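Local atomic coordinates of aryl acylamidase (bacterium CSBL00001, PDB entry 4YJ6), a protein that probably hydrolyses the amide bond of aryl acylamides, as a member of the amidase signature enzyme family. Residues 98-103 / 133-138; 218-223 / 323-328. All coordinates share one frame; numbering follows the deposited sequence.

How the interactions relate
Interaction 1 joins two loops, 98-103 and 133-138, and interaction 2 lays the loop 218-223 on helix 315-339 at residues 323-328. Their centres are about 16 Å apart, yet they touch directly through the ring of Phe-138. Its CE2 lies 3.3 Å from CG2 of Ile-326, and its CZ packs 3.6 Å from the carbonyl oxygen of Cys-323. The loop that follows strand 126-131 is thus packed against the same helix that carries interaction 2. Bound phosphate, probably from the crystallisation liquor, lies about 6 Å from the side chain of Ser-133 in interaction 1 and about 4 Å from that of Ile-326 in interaction 2, so both contacts may border a pocket.

Interaction 1 (98-103 / 133-138); sequences GGIRAL and SPVYGF
Gly-98 and Pro-134 meet backbone to backbone, CA of Gly-98 directing a C-H toward the Pro-134 carbonyl oxygen at 3.4 Å, nearly straight at 161°. A CB on Gly-98 would collide with that same oxygen, and the positive phi also favours glycine. Gly-98 O in turn lies 3.2 Å from CA of Val-135 in a more bent C-H contact (121°). It also approaches Val-135 N, but the poor angle rules out a hydrogen bond, and none links the two segments.

The polar bonds lie within 133-138. Pro-134 O accepts from Ser-133 OG at 2.9 Å, in the carbonyl plane on a lone pair, and from Gly-137 N. With the bond from Phe-138 N to Val-135 O, the latter closes two successive tight turns, type II at 134-137 and type I' at 135-138.

Apolar contact centres on Ile-100, whose side chain crosses that of Val-135 at about a right angle, CG1 to CG1 at 3.8 Å. Beyond it, CD1 of Ile-100 lies obliquely against the Tyr-136 ring, 3.7 Å from CE2. With CG1 of Val-135 anti to the backbone N (chi1 168°), CG2 comes back beside that N and approaches Gly-98 O at 3.3 Å.

The contact is fully buried. Tyr-136 runs on to helix 315-339, packing on Thr-330, Met-334 and Leu-337, with its OH hydrogen-bonded to Ser-333, while Leu-356 of helix 354-363 touches Val-135 and Tyr-136, so the two loops, which follow strands 80-84 and 126-131 in the chain, pack against these two helices.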
ATOM      1  N   GLY A  98      -8.464 -11.050   3.564  1.00 14.14           N
ATOM      2  CA  GLY A  98      -7.093 -11.524   3.656  1.00 14.05           C
ATOM      3  C   GLY A  98      -6.966 -13.009   3.971  1.00 14.65           C
ATOM      4  O   GLY A  98      -6.124 -13.428   4.775  1.00 15.56           O
ATOM      5  N   GLY A  99      -7.812 -13.829   3.356  1.00 15.70           N
ATOM      6  CA  GLY A  99      -7.581 -15.260   3.414  1.00 16.38           C
ATOM      7  C   GLY A  99      -8.256 -15.951   4.582  1.00 17.19           C
ATOM      8  O   GLY A  99      -7.731 -16.924   5.123  1.00 19.99           O
ATOM      9  N   ILE A 100      -9.426 -15.472   4.975  1.00 17.44           N
ATOM     10  CA  ILE A 100     -10.222 -16.189   5.970  1.00 18.33           C
ATOM     11  C   ILE A 100     -11.063 -17.230   5.248  1.00 20.67           C
ATOM     12  O   ILE A 100     -11.986 -16.877   4.518  1.00 17.29           O
ATOM     13  CB  ILE A 100     -11.121 -15.244   6.749  1.00 17.99           C
ATOM     14  CG1 ILE A 100     -10.259 -14.219   7.515  1.00 15.08           C
ATOM     15  CG2 ILE A 100     -12.049 -16.033   7.711  1.00 19.53           C
ATOM     16  CD1 ILE A 100     -11.096 -13.245   8.333  1.00 16.93           C
ATOM     17  N   ARG A 101     -10.713 -18.506   5.435  1.00 21.01           N
ATOM     18  CA  ARG A 101     -11.350 -19.599   4.679  1.00 23.47           C
ATOM     19  C   ARG A 101     -12.874 -19.594   4.857  1.00 21.33           C
ATOM     20  O   ARG A 101     -13.609 -19.877   3.907  1.00 21.14           O
ATOM     21  CB  ARG A 101     -10.763 -20.948   5.103  1.00 25.52           C
ATOM     22  CG  ARG A 101     -11.570 -22.139   4.610  1.00 27.84           C
ATOM     23  CD  ARG A 101     -10.926 -23.432   5.083  1.00 31.30           C
ATOM     24  NE  ARG A 101      -9.804 -23.806   4.232  1.00 39.18           N
ATOM     25  CZ  ARG A 101      -9.942 -24.485   3.095  1.00 41.83           C
ATOM     26  NH1 ARG A 101     -11.159 -24.858   2.684  1.00 42.12           N
ATOM     27  NH2 ARG A 101      -8.871 -24.794   2.364  1.00 43.96           N
ATOM     28  N   ALA A 102     -13.359 -19.256   6.058  1.00 19.06           N
ATOM     29  CA  ALA A 102     -14.786 -19.276   6.323  1.00 19.60           C
ATOM     30  C   ALA A 102     -15.554 -18.286   5.453  1.00 22.03           C
ATOM     31  O   ALA A 102     -16.775 -18.397   5.317  1.00 20.98           O
ATOM     32  CB  ALA A 102     -15.068 -18.963   7.800  1.00 23.21           C
ATOM     33  N   LEU A 103     -14.850 -17.311   4.883  1.00 18.58           N
ATOM     34  CA  LEU A 103     -15.515 -16.293   4.055  1.00 19.33           C
ATOM     35  C   LEU A 103     -15.401 -16.567   2.560  1.00 22.86           C
ATOM     36  O   LEU A 103     -15.752 -15.698   1.757  1.00 21.90           O
ATOM     37  CB  LEU A 103     -14.889 -14.908   4.331  1.00 17.09           C
ATOM     38  CG  LEU A 103     -15.126 -14.383   5.747  1.00 22.22           C
ATOM     39  CD1 LEU A 103     -14.407 -13.017   5.941  1.00 16.74           C
ATOM     40  CD2 LEU A 103     -16.608 -14.246   5.962  1.00 22.49           C
ATOM     41  N   SER A 133      -3.727 -10.639   0.739  1.00 13.24           N
ATOM     42  CA  SER A 133      -3.444  -9.869   1.960  1.00 15.12           C
ATOM     43  C   SER A 133      -3.397 -10.884   3.109  1.00 13.90           C
ATOM     44  O   SER A 133      -4.039 -11.934   3.024  1.00 13.07           O
ATOM     45  CB  SER A 133      -4.593  -8.836   2.199  1.00 13.98           C
ATOM     46  OG  SER A 133      -4.567  -8.251   3.524  1.00 13.68           O
ATOM     47  N   PRO A 134      -2.653 -10.574   4.189  1.00 13.74           N
ATOM     48  CA  PRO A 134      -2.766 -11.324   5.439  1.00 13.54           C
ATOM     49  C   PRO A 134      -4.127 -11.087   6.087  1.00 13.74           C
ATOM     50  O   PRO A 134      -4.837 -10.106   5.782  1.00 13.62           O
ATOM     51  CB  PRO A 134      -1.679 -10.692   6.324  1.00 12.81           C
ATOM     52  CG  PRO A 134      -1.669  -9.243   5.871  1.00 12.86           C
ATOM     53  CD  PRO A 134      -1.800  -9.376   4.342  1.00 13.12           C
ATOM     54  N   VAL A 135      -4.503 -11.986   6.981  1.00 12.98           N
ATOM     55  CA  VAL A 135      -5.820 -11.948   7.600  1.00 14.12           C
ATOM     56  C   VAL A 135      -6.048 -10.613   8.295  1.00 13.43           C
ATOM     57  O   VAL A 135      -5.236 -10.178   9.092  1.00 13.46           O
ATOM     58  CB  VAL A 135      -6.000 -13.113   8.618  1.00 14.87           C
ATOM     59  CG1 VAL A 135      -7.252 -12.902   9.474  1.00 14.73           C
ATOM     60  CG2 VAL A 135      -6.010 -14.485   7.876  1.00 16.49           C
ATOM     61  N   TYR A 136      -7.157  -9.963   7.951  1.00 12.81           N
ATOM     62  CA  TYR A 136      -7.548  -8.674   8.538  1.00 14.89           C
ATOM     63  C   TYR A 136      -6.456  -7.604   8.385  1.00 13.89           C
ATOM     64  O   TYR A 136      -6.473  -6.585   9.091  1.00 14.06           O
ATOM     65  CB  TYR A 136      -7.944  -8.836  10.024  1.00 13.59           C
ATOM     66  CG  TYR A 136      -9.406  -9.197  10.246  1.00 13.30           C
ATOM     67  CD1 TYR A 136     -10.400  -8.326   9.853  1.00 14.76           C
ATOM     68  CD2 TYR A 136      -9.791 -10.407  10.862  1.00 13.09           C
ATOM     69  CE1 TYR A 136     -11.749  -8.627  10.055  1.00 15.56           C
ATOM     70  CE2 TYR A 136     -11.128 -10.716  11.069  1.00 15.68           C
ATOM     71  CZ  TYR A 136     -12.099  -9.827  10.659  1.00 15.03           C
ATOM     72  OH  TYR A 136     -13.438 -10.094  10.842  1.00 16.20           O
ATOM     73  N   GLY A 137      -5.558  -7.792   7.422  1.00 12.96           N
ATOM     74  CA  GLY A 137      -4.461  -6.843   7.214  1.00 13.34           C
ATOM     75  C   GLY A 137      -3.470  -6.772   8.380  1.00 13.68           C
ATOM     76  O   GLY A 137      -2.633  -5.884   8.409  1.00 14.71           O
ATOM     77  N   PHE A 138      -3.533  -7.721   9.319  1.00 13.50           N
ATOM     78  CA  PHE A 138      -2.949  -7.463  10.655  1.00 13.59           C
ATOM     79  C   PHE A 138      -1.483  -7.929  10.733  1.00 12.78           C
ATOM     80  O   PHE A 138      -1.095  -8.687  11.636  1.00 14.27           O
ATOM     81  CB  PHE A 138      -3.835  -8.088  11.762  1.00 14.47           C
ATOM     82  CG  PHE A 138      -3.845  -7.306  13.073  1.00 15.64           C
ATOM     83  CD1 PHE A 138      -2.744  -7.297  13.910  1.00 20.00           C
ATOM     84  CD2 PHE A 138      -4.972  -6.623  13.480  1.00 20.36           C
ATOM     85  CE1 PHE A 138      -2.769  -6.573  15.139  1.00 18.42           C
ATOM     86  CE2 PHE A 138      -4.987  -5.892  14.686  1.00 21.73           C
ATOM     87  CZ  PHE A 138      -3.871  -5.881  15.500  1.00 18.71           C
TER

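Interaction 2 (218-223 / 323-328); sequences PGPYLY and CRMIAI
The carbonyl oxygen of Met-325 receives a C-H from CA of Gly-219 at 3.4 Å, a weak, bent contact (135° at the hydrogen) that brings the loop backbone onto the helix. No hydrogen bond crosses between the segments. Met-325, present as selenomethionine, wraps the loop instead: its CB lies 3.8 Å from Pro-218 O, and a bend at the end of the chain (chi3 64°) folds CE back against Pro-220, 3.5 Å from its N. Phe-438 and Arg-378, from helices 434-439 and 368-389, also touch this side chain.

The two prolines flank Gly-219 and sit on different residues of helix 315-339. This is a loop-on-helix contact, in which the connection from strand 198-201 to strand 223-228 of the large mixed sheet passes across one side of the helix, so that residues about a hundred positions apart in sequence are brought together. Pro-220 sets its ring at about a right angle to Ile-326, its CD 3.6 Å from CD1 and its CG close behind. Although the CB of Ile-326 points away from the loop, CG1 lies beside the backbone N (chi1 -69°), from where the chain reaches back to the proline. An alanine at Pro-220 would probably open a gap beside CD1 of Ile-326 and CB of Met-325, leaving the end of the isoleucine freer to turn.

At the other end of the contact, CG of Pro-218 presses on CG2 of Ile-328 at 3.5 Å, tighter than usual for two carbons, with CB of the isoleucine just behind.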
ATOM      1  N   PRO A 218     -12.689   4.035  15.840  1.00 22.02           N
ATOM      2  CA  PRO A 218     -11.559   4.500  16.640  1.00 20.96           C
ATOM      3  C   PRO A 218     -10.199   4.050  16.111  1.00 20.88           C
ATOM      4  O   PRO A 218      -9.211   4.118  16.854  1.00 19.95           O
ATOM      5  CB  PRO A 218     -11.836   3.860  18.010  1.00 23.79           C
ATOM      6  CG  PRO A 218     -12.545   2.606  17.680  1.00 22.63           C
ATOM      7  CD  PRO A 218     -13.413   2.931  16.502  1.00 23.20           C
ATOM      8  N   GLY A 219     -10.132   3.595  14.862  1.00 18.23           N
ATOM      9  CA  GLY A 219      -8.868   3.121  14.326  1.00 16.99           C
ATOM     10  C   GLY A 219      -7.957   4.257  13.866  1.00 14.33           C
ATOM     11  O   GLY A 219      -8.288   5.447  13.965  1.00 15.56           O
ATOM     12  N   PRO A 220      -6.765   3.910  13.389  1.00 14.73           N
ATOM     13  CA  PRO A 220      -5.878   4.914  12.770  1.00 12.89           C
ATOM     14  C   PRO A 220      -6.463   5.410  11.450  1.00 13.74           C
ATOM     15  O   PRO A 220      -7.487   4.899  10.953  1.00 11.40           O
ATOM     16  CB  PRO A 220      -4.598   4.130  12.469  1.00 12.51           C
ATOM     17  CG  PRO A 220      -4.816   2.741  12.965  1.00 16.37           C
ATOM     18  CD  PRO A 220      -6.276   2.536  13.215  1.00 17.10           C
ATOM     19  N   TYR A 221      -5.818   6.405  10.862  1.00 11.87           N
ATOM     20  CA  TYR A 221      -6.235   6.803   9.521  1.00 11.16           C
ATOM     21  C   TYR A 221      -6.018   5.636   8.538  1.00 11.01           C
ATOM     22  O   TYR A 221      -4.960   5.006   8.542  1.00 11.14           O
ATOM     23  CB  TYR A 221      -5.404   8.005   9.071  1.00  9.69           C
ATOM     24  CG  TYR A 221      -5.665   9.317   9.766  1.00 12.06           C
ATOM     25  CD1 TYR A 221      -6.945   9.844   9.849  1.00 12.70           C
ATOM     26  CD2 TYR A 221      -4.607  10.056  10.312  1.00  9.47           C
ATOM     27  CE1 TYR A 221      -7.173  11.080  10.450  1.00 12.82           C
ATOM     28  CE2 TYR A 221      -4.833  11.301  10.895  1.00 10.86           C
ATOM     29  CZ  TYR A 221      -6.121  11.798  10.959  1.00 14.11           C
ATOM     30  OH  TYR A 221      -6.352  13.030  11.517  1.00 10.69           O
ATOM     31  N   LEU A 222      -6.987   5.423   7.644  1.00  9.84           N
ATOM     32  CA  LEU A 222      -6.919   4.355   6.645  1.00  8.61           C
ATOM     33  C   LEU A 222      -6.943   4.998   5.267  1.00  9.73           C
ATOM     34  O   LEU A 222      -7.706   5.956   5.037  1.00  9.66           O
ATOM     35  CB  LEU A 222      -8.151   3.440   6.733  1.00 10.89           C
ATOM     36  CG  LEU A 222      -8.435   2.885   8.142  1.00 10.27           C
ATOM     37  CD1 LEU A 222      -9.720   1.980   8.118  1.00 13.36           C
ATOM     38  CD2 LEU A 222      -7.234   2.070   8.642  1.00 12.19           C
ATOM     39  N   TYR A 223      -6.149   4.452   4.356  1.00  9.30           N
ATOM     40  CA  TYR A 223      -6.010   5.022   3.030  1.00  8.12           C
ATOM     41  C   TYR A 223      -6.069   3.961   1.943  1.00  9.67           C
ATOM     42  O   TYR A 223      -5.604   2.824   2.140  1.00 10.90           O
ATOM     43  CB  TYR A 223      -4.601   5.610   2.901  1.00  9.31           C
ATOM     44  CG  TYR A 223      -4.154   6.516   4.026  1.00 10.61           C
ATOM     45  CD1 TYR A 223      -4.548   7.872   4.045  1.00 10.33           C
ATOM     46  CD2 TYR A 223      -3.319   6.046   5.042  1.00  9.89           C
ATOM     47  CE1 TYR A 223      -4.118   8.736   5.055  1.00 11.19           C
ATOM     48  CE2 TYR A 223      -2.880   6.937   6.078  1.00  8.37           C
ATOM     49  CZ  TYR A 223      -3.302   8.258   6.059  1.00  9.96           C
ATOM     50  OH  TYR A 223      -2.871   9.139   7.024  1.00  9.37           O
ATOM     51  N   CYS A 323      -1.914  -1.487  17.533  1.00 11.53           N
ATOM     52  CA  CYS A 323      -2.615  -2.769  17.523  1.00 11.81           C
ATOM     53  C   CYS A 323      -3.970  -2.679  18.185  1.00 12.17           C
ATOM     54  O   CYS A 323      -4.943  -3.251  17.688  1.00 12.09           O
ATOM     55  CB  CYS A 323      -1.771  -3.858  18.218  1.00 12.63           C
ATOM     56  SG  CYS A 323      -0.323  -4.384  17.249  1.00 13.10           S
ATOM     57  N   ARG A 324      -4.060  -1.986  19.321  1.00 12.53           N
ATOM     58  CA  ARG A 324      -5.360  -1.842  19.948  1.00 12.93           C
ATOM     59  C   ARG A 324      -6.326  -1.028  19.076  1.00 13.44           C
ATOM     60  O   ARG A 324      -7.506  -1.362  18.974  1.00 13.89           O
ATOM     61  CB  ARG A 324      -5.221  -1.177  21.328  1.00 13.64           C
ATOM     62  CG  ARG A 324      -4.666  -2.137  22.412  1.00 14.42           C
ATOM     63  CD  ARG A 324      -4.742  -1.493  23.798  1.00 16.03           C
ATOM     64  NE  ARG A 324      -3.843  -0.337  23.885  1.00 14.74           N
ATOM     65  CZ  ARG A 324      -2.580  -0.365  24.298  1.00 16.32           C
ATOM     66  NH1 ARG A 324      -1.990  -1.512  24.712  1.00 15.80           N
ATOM     67  NH2 ARG A 324      -1.878   0.761  24.290  1.00 13.02           N
HETATM   68  N   MSE A 325      -5.840   0.062  18.471  1.00 13.29           N
HETATM   69  CA  MSE A 325      -6.715   0.875  17.623  1.00 15.50           C
HETATM   70  C   MSE A 325      -7.260   0.122  16.417  1.00 15.26           C
HETATM   71  O   MSE A 325      -8.429   0.287  16.072  1.00 15.57           O
HETATM   72  CB  MSE A 325      -5.951   2.125  17.166  1.00 14.76           C
HETATM   73  CG  MSE A 325      -5.788   3.030  18.306  1.00 15.26           C
HETATM   74 SE   MSE A 325      -4.474   4.348  17.733  1.00 44.71          SE
HETATM   75  CE  MSE A 325      -5.405   5.184  16.313  1.00 21.03           C
ATOM     76  N   ILE A 326      -6.435  -0.701  15.777  1.00 12.92           N
ATOM     77  CA  ILE A 326      -6.890  -1.525  14.647  1.00 14.05           C
ATOM     78  C   ILE A 326      -7.808  -2.655  15.129  1.00 14.78           C
ATOM     79  O   ILE A 326      -8.773  -3.067  14.464  1.00 13.63           O
ATOM     80  CB  ILE A 326      -5.652  -2.167  13.923  1.00 16.12           C
ATOM     81  CG1 ILE A 326      -4.862  -1.069  13.213  1.00 17.22           C
ATOM     82  CG2 ILE A 326      -6.104  -3.292  12.926  1.00 18.97           C
ATOM     83  CD1 ILE A 326      -5.448  -0.698  11.822  1.00 17.61           C
ATOM     84  N   ALA A 327      -7.495  -3.174  16.305  1.00 12.83           N
ATOM     85  CA  ALA A 327      -8.237  -4.321  16.820  1.00 13.68           C
ATOM     86  C   ALA A 327      -9.707  -3.974  17.110  1.00 14.59           C
ATOM     87  O   ALA A 327     -10.549  -4.827  16.973  1.00 13.64           O
ATOM     88  CB  ALA A 327      -7.546  -4.864  18.112  1.00 13.77           C
ATOM     89  N   ILE A 328     -10.021  -2.747  17.539  1.00 14.88           N
ATOM     90  CA  ILE A 328     -11.393  -2.429  17.920  1.00 13.87           C
ATOM     91  C   ILE A 328     -12.359  -2.622  16.740  1.00 15.40           C
ATOM     92  O   ILE A 328     -13.343  -3.362  16.840  1.00 13.49           O
ATOM     93  CB  ILE A 328     -11.512  -1.017  18.575  1.00 12.96           C
ATOM     94  CG1 ILE A 328     -10.759  -1.025  19.915  1.00 16.68           C
ATOM     95  CG2 ILE A 328     -12.990  -0.653  18.805  1.00 17.30           C
ATOM     96  CD1 ILE A 328     -10.446   0.378  20.488  1.00 19.53           C
TER